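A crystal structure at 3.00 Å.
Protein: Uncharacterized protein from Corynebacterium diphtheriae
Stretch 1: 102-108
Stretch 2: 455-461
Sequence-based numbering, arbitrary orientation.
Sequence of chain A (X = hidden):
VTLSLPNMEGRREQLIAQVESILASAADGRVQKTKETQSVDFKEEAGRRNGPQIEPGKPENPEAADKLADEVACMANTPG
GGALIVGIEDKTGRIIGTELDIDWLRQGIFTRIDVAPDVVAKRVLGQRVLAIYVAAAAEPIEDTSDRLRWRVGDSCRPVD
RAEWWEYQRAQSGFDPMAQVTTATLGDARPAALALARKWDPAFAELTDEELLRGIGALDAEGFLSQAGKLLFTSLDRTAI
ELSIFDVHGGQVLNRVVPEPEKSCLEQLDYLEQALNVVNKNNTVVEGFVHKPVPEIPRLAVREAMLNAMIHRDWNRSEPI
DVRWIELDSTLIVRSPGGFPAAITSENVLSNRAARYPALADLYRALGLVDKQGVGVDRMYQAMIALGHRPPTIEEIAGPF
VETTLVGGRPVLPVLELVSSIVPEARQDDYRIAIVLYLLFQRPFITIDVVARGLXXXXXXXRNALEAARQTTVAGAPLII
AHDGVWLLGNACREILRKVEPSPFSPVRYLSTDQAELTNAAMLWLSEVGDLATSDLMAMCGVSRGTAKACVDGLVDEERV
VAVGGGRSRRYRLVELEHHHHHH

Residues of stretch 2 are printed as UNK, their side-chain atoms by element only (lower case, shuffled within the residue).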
# COMPACT_ATOMS: atom_id res chain seq x y z
N ILE A 102 9.10 -5.98 19.98
CA ILE A 102 9.29 -4.79 19.16
C ILE A 102 9.13 -5.07 17.67
O ILE A 102 8.26 -4.49 17.01
CB ILE A 102 10.68 -4.18 19.37
CG1 ILE A 102 10.90 -3.87 20.85
CG2 ILE A 102 10.80 -2.89 18.56
CD1 ILE A 102 10.09 -2.70 21.34
N ASP A 103 9.99 -5.94 17.15
CA ASP A 103 9.94 -6.27 15.73
C ASP A 103 8.55 -6.71 15.31
O ASP A 103 8.03 -6.28 14.28
CB ASP A 103 10.96 -7.37 15.40
CG ASP A 103 12.39 -6.89 15.54
OD1 ASP A 103 12.71 -5.82 14.99
OD2 ASP A 103 13.20 -7.59 16.20
N TRP A 104 7.93 -7.57 16.12
CA TRP A 104 6.60 -8.05 15.80
C TRP A 104 5.62 -6.87 15.68
O TRP A 104 4.95 -6.72 14.66
CB TRP A 104 6.10 -8.99 16.88
CG TRP A 104 4.73 -9.49 16.60
CD1 TRP A 104 4.38 -10.57 15.85
CD2 TRP A 104 3.50 -8.89 17.03
NE1 TRP A 104 3.01 -10.68 15.79
CE2 TRP A 104 2.45 -9.66 16.50
CE3 TRP A 104 3.20 -7.76 17.82
CZ2 TRP A 104 1.11 -9.34 16.73
CZ3 TRP A 104 1.87 -7.46 18.04
CH2 TRP A 104 0.85 -8.24 17.50
N LEU A 105 5.55 -6.05 16.72
CA LEU A 105 4.68 -4.90 16.73
C LEU A 105 5.02 -3.91 15.60
O LEU A 105 4.13 -3.44 14.90
CB LEU A 105 4.74 -4.20 18.09
CG LEU A 105 3.91 -2.91 18.27
CD1 LEU A 105 2.47 -3.20 17.91
CD2 LEU A 105 4.01 -2.41 19.71
N ARG A 106 6.30 -3.59 15.41
CA ARG A 106 6.64 -2.67 14.34
C ARG A 106 6.09 -3.20 13.02
O ARG A 106 5.30 -2.53 12.34
CB ARG A 106 8.16 -2.49 14.24
CG ARG A 106 8.64 -1.14 14.78
CD ARG A 106 10.16 -1.04 14.80
NE ARG A 106 10.74 -1.16 13.47
CZ ARG A 106 10.72 -0.19 12.55
NH1 ARG A 106 11.28 -0.40 11.37
NH2 ARG A 106 10.16 0.98 12.83
N GLN A 107 6.49 -4.42 12.65
CA GLN A 107 6.03 -5.06 11.41
C GLN A 107 4.50 -5.20 11.36
O GLN A 107 3.90 -5.09 10.29
CB GLN A 107 6.67 -6.45 11.28
CG GLN A 107 6.00 -7.35 10.24
CD GLN A 107 6.28 -6.95 8.81
OE1 GLN A 107 5.60 -7.40 7.89
NE2 GLN A 107 7.29 -6.10 8.61
N GLY A 108 3.91 -5.47 12.52
CA GLY A 108 2.47 -5.63 12.60
C GLY A 108 1.73 -4.34 12.32
O GLY A 108 0.73 -4.35 11.60
N UNK A 455 10.40 -9.31 0.14
CA UNK A 455 11.17 -8.09 0.30
C UNK A 455 10.83 -7.46 1.65
O UNK A 455 10.76 -6.24 1.78
c UNK A 455 11.32 -6.52 -3.29
c UNK A 455 11.77 -7.31 -2.07
n UNK A 455 11.20 -7.21 -4.42
c UNK A 455 10.87 -7.11 -0.84
o UNK A 455 11.10 -5.31 -3.23
N UNK A 456 10.63 -8.31 2.66
CA UNK A 456 10.30 -7.84 3.99
C UNK A 456 11.15 -8.49 5.07
O UNK A 456 11.91 -9.41 4.79
c UNK A 456 8.82 -8.10 4.27
o UNK A 456 8.37 -7.39 5.43
N UNK A 457 11.00 -8.00 6.30
CA UNK A 457 11.76 -8.51 7.43
C UNK A 457 11.52 -9.98 7.69
O UNK A 457 10.70 -10.61 7.02
N UNK A 458 12.21 -10.53 8.68
CA UNK A 458 12.04 -11.94 9.00
C UNK A 458 10.69 -12.23 9.61
O UNK A 458 10.23 -13.37 9.60
n UNK A 458 16.91 -13.23 12.13
c UNK A 458 14.53 -12.46 9.18
c UNK A 458 15.61 -13.19 9.98
c UNK A 458 15.87 -12.51 11.32
c UNK A 458 13.18 -12.42 9.91
N UNK A 459 10.03 -11.20 10.11
CA UNK A 459 8.71 -11.37 10.69
C UNK A 459 7.69 -11.75 9.63
O UNK A 459 6.99 -12.75 9.76
c UNK A 459 8.25 -10.10 11.39
c UNK A 459 8.66 -11.13 13.62
o UNK A 459 7.48 -11.52 13.81
c UNK A 459 8.88 -9.92 12.75
o UNK A 459 9.66 -11.70 14.12
N UNK A 460 7.61 -10.94 8.58
CA UNK A 460 6.66 -11.22 7.52
C UNK A 460 6.89 -12.62 6.96
O UNK A 460 5.94 -13.33 6.62
c UNK A 460 6.79 -10.18 6.42
N UNK A 461 8.15 -13.02 6.88
CA UNK A 461 8.52 -14.33 6.35
C UNK A 461 7.88 -15.43 7.18
O UNK A 461 7.22 -16.34 6.65
c UNK A 461 10.02 -14.48 6.35

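Position 455 carries five side-chain atoms. Three carbons run in a row, and the third bears one oxygen and one nitrogen. This is a carboxamide at the end of a two-carbon arm. The side chain is out of reach of stretch 1 and touches nothing there. The residue is Gln 455. It leaves helical geometry with positive phi after a preceding helix, and its OE1 is hydrogen-bonded elsewhere in the structure.

Position 456 has one carbon and then one oxygen. The CA-to-CB bond points toward stretch 1. The oxygen lies 3.6 Å from NE2 of Gln 107, close but not a hydrogen bond. A short hydroxymethyl group is Ser 456, with chi1 in the t well.

Position 457 has no side-chain atoms, so it is Gly 457. It holds the N-cap position, right before the helix that starts at 458. An ideal CB here would lie 4.4 Å from NE2 of Gln 107, and there is room for it.

Position 458 shows four carbons in a row ending in nitrogen. There is no branch. The chain is out of reach of stretch 1 and is exposed. The residue is Lys 458.

Position 459 has three carbons, the third carrying two oxygens. The CA-to-CB bond points toward stretch 1, and the side chain meets Asp 103, Trp 104 and Gln 107. A carboxylate at the end of a two-carbon arm identifies Glu 459. Its CB lies 3.7 Å from CG of Gln 107, and its CG lies 4.0 Å from the backbone O of Asp 103. OE1 sits at the edge of the Trp 104 ring, near its plane, 3.8 Å from CD1.

Position 460 has a single side-chain carbon. It lies 3.4 Å from OE1 of Gln 107, with CA-to-CB directed sideways. The residue is Ala 460.

Position 461 also has one carbon, but it is out of reach of stretch 1 and buried. The residue is Ala 461.

The contact is small, burying 232 Å² over both sides, and no hydrogen bond or salt bridge crosses it. It works by packing. Glu 459 and Gln 107 have the most area covered by the other stretch, and their aliphatic carbons meet. The Gln 107 amide extends past them to Ser 456 and Ala 460. Trp 104 and Glu 459 have the closest CA atoms across the stretches, at 6.4 Å. On stretch 1, the helical bond from Gln 107 N to Asp 103 O, 2.9 Å, links two residues that both touch Glu 459.

Stretch 2 (455-461) QSGKEAA
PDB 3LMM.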